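Local coordinates for protein D-glucosaminate-6-phosphate ammonia lyase (Salmonella typhimurium, PDB 7LCE) that belongs to the selenocysteine synthase-like branch of the pyridoxal-phosphate-dependent enzymes with the aminotransferase fold and carries its cofactor covalently bound, at residues L11-N16 / M353-A358. Numbering follows the deposited sequence.
Sequences LKKVIN and MALIVA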
loop_
_atom_site.group_PDB
_atom_site.type_symbol
_atom_site.label_atom_id
_atom_site.label_comp_id
_atom_site.label_asym_id
_atom_site.label_seq_id
_atom_site.Cartn_x
_atom_site.Cartn_y
_atom_site.Cartn_z
ATOM N N LEU A 11 18.181 -3.389 55.407
ATOM C CA LEU A 11 18.026 -2.086 54.784
ATOM C C LEU A 11 18.042 -0.992 55.846
ATOM O O LEU A 11 17.979 -1.254 57.049
ATOM C CB LEU A 11 16.728 -2.032 53.968
ATOM C CG LEU A 11 16.572 -3.150 52.931
ATOM C CD1 LEU A 11 15.256 -3.029 52.180
ATOM C CD2 LEU A 11 17.741 -3.170 51.963
ATOM N N LYS A 12 18.140 0.249 55.381
ATOM C CA LYS A 12 18.242 1.389 56.278
ATOM C C LYS A 12 16.879 1.793 56.823
ATOM O O LYS A 12 15.855 1.693 56.141
ATOM C CB LYS A 12 18.859 2.588 55.558
ATOM C CG LYS A 12 20.197 2.321 54.913
ATOM C CD LYS A 12 20.631 3.518 54.091
ATOM C CE LYS A 12 21.859 4.165 54.688
ATOM N NZ LYS A 12 22.343 5.298 53.853
ATOM N N LYS A 13 16.875 2.254 58.071
ATOM C CA LYS A 13 15.697 2.922 58.602
ATOM C C LYS A 13 15.565 4.289 57.945
ATOM O O LYS A 13 16.516 5.077 57.936
ATOM C CB LYS A 13 15.799 3.061 60.120
ATOM C CG LYS A 13 14.688 3.884 60.744
ATOM C CD LYS A 13 14.812 3.935 62.257
ATOM C CE LYS A 13 13.738 4.828 62.852
ATOM N NZ LYS A 13 12.374 4.338 62.501
ATOM N N VAL A 14 14.390 4.574 57.393
ATOM C CA VAL A 14 14.156 5.790 56.622
ATOM C C VAL A 14 13.260 6.722 57.424
ATOM O O VAL A 14 12.241 6.292 57.979
ATOM C CB VAL A 14 13.532 5.474 55.252
ATOM C CG1 VAL A 14 13.276 6.756 54.481
ATOM C CG2 VAL A 14 14.431 4.537 54.463
ATOM N N ILE A 15 13.636 7.997 57.477
ATOM C CA ILE A 15 12.817 9.048 58.067
ATOM C C ILE A 15 12.435 10.006 56.950
ATOM O O ILE A 15 13.307 10.651 56.352
ATOM C CB ILE A 15 13.551 9.790 59.193
ATOM C CG1 ILE A 15 13.990 8.816 60.283
ATOM C CG2 ILE A 15 12.661 10.878 59.778
ATOM C CD1 ILE A 15 14.643 9.494 61.466
ATOM N N ASN A 16 11.140 10.113 56.680
ATOM C CA ASN A 16 10.638 10.891 55.557
ATOM C C ASN A 16 10.204 12.261 56.050
ATOM O O ASN A 16 9.293 12.369 56.878
ATOM C CB ASN A 16 9.473 10.178 54.875
ATOM C CG ASN A 16 9.081 10.827 53.562
ATOM O OD1 ASN A 16 9.360 12.004 53.324
ATOM N ND2 ASN A 16 8.422 10.060 52.701
ATOM N N MET A 353 11.454 12.964 64.920
ATOM C CA MET A 353 11.917 14.349 64.962
ATOM C C MET A 353 13.155 14.487 65.834
ATOM O O MET A 353 14.099 15.201 65.477
ATOM C CB MET A 353 10.804 15.271 65.456
ATOM C CG MET A 353 9.893 15.763 64.351
ATOM S SD MET A 353 10.778 16.895 63.258
ATOM C CE MET A 353 9.615 17.046 61.905
ATOM N N ALA A 354 13.172 13.808 66.983
ATOM C CA ALA A 354 14.343 13.861 67.848
ATOM C C ALA A 354 15.558 13.255 67.161
ATOM O O ALA A 354 16.687 13.714 67.371
ATOM C CB ALA A 354 14.060 13.138 69.164
ATOM N N LEU A 355 15.346 12.223 66.340
ATOM C CA LEU A 355 16.456 11.588 65.641
ATOM C C LEU A 355 17.074 12.527 64.611
ATOM O O LEU A 355 18.297 12.537 64.429
ATOM C CB LEU A 355 15.974 10.301 64.975
ATOM C CG LEU A 355 15.427 9.244 65.934
ATOM C CD1 LEU A 355 14.854 8.059 65.171
ATOM C CD2 LEU A 355 16.515 8.794 66.895
ATOM N N ILE A 356 16.246 13.333 63.938
ATOM C CA ILE A 356 16.763 14.257 62.930
ATOM C C ILE A 356 17.662 15.303 63.574
ATOM O O ILE A 356 18.713 15.660 63.028
ATOM C CB ILE A 356 15.608 14.906 62.146
ATOM C CG1 ILE A 356 14.781 13.840 61.425
ATOM C CG2 ILE A 356 16.143 15.915 61.147
ATOM C CD1 ILE A 356 13.630 14.404 60.621
ATOM N N VAL A 357 17.269 15.808 64.747
ATOM C CA VAL A 357 18.102 16.784 65.441
ATOM C C VAL A 357 19.419 16.149 65.869
ATOM O O VAL A 357 20.479 16.784 65.809
ATOM C CB VAL A 357 17.343 17.377 66.641
ATOM C CG1 VAL A 357 18.143 18.505 67.264
ATOM C CG2 VAL A 357 15.972 17.873 66.212
ATOM N N ALA A 358 19.375 14.886 66.299
ATOM C CA ALA A 358 20.597 14.200 66.702
ATOM C C ALA A 358 21.547 14.025 65.523
ATOM O O ALA A 358 22.758 14.242 65.657
ATOM C CB ALA A 358 20.260 12.847 67.326
#
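Ile-15 reaches out from the strand and sets its two branches against neighbouring residues, 355 and 356, of helix 352-365. Its CG2 methyl meets Ile-356, 3.8 Å from CD1 of that residue and 4.0 Å from its CG1, and the two isoleucines lie alongside each other, pointing opposite ways. The longer branch goes to Leu-355: Ile-15 CD1 sits 3.8 Å from Leu-355 CB, close to where that side chain leaves the helix, and Ile-15 lies roughly perpendicular to the leucine side chain. What divides the work is the first torsion of Ile-15, which puts CG1 beside its own backbone N (chi1 -58°) and turns CG2 to the carbonyl side. Both isoleucines are buried, and Ile-356 also packs on Ile-329 of strand 327-331.

The strand, 13-17, pairs in parallel with 327-331 through backbone bonds of Ile-15 to Ala-328 and Tyr-330, so a piece of chain from near the N-terminus is built into the C-terminal part of the protein. Helix 352-365 packs across this small sheet; the axes of 353-358 and of strand residues 13-16 stand at 99° and come within 9.9 Å of each other. On its other flank, Val-357 rests on helix 270-282.

Toward Lys-13 the packing thins. Leu-355 is partly exposed, and its CD1 methyl takes the aliphatic end of the lysine, with Lys-13 CE 4.1 Å from Leu-355 CD1. The lysine chain runs out extended with CG anti to the backbone N (chi1 173°) and bends only at its last torsion, where NZ makes a long, weak ion pair with Glu-352, one residue ahead of the helical segment.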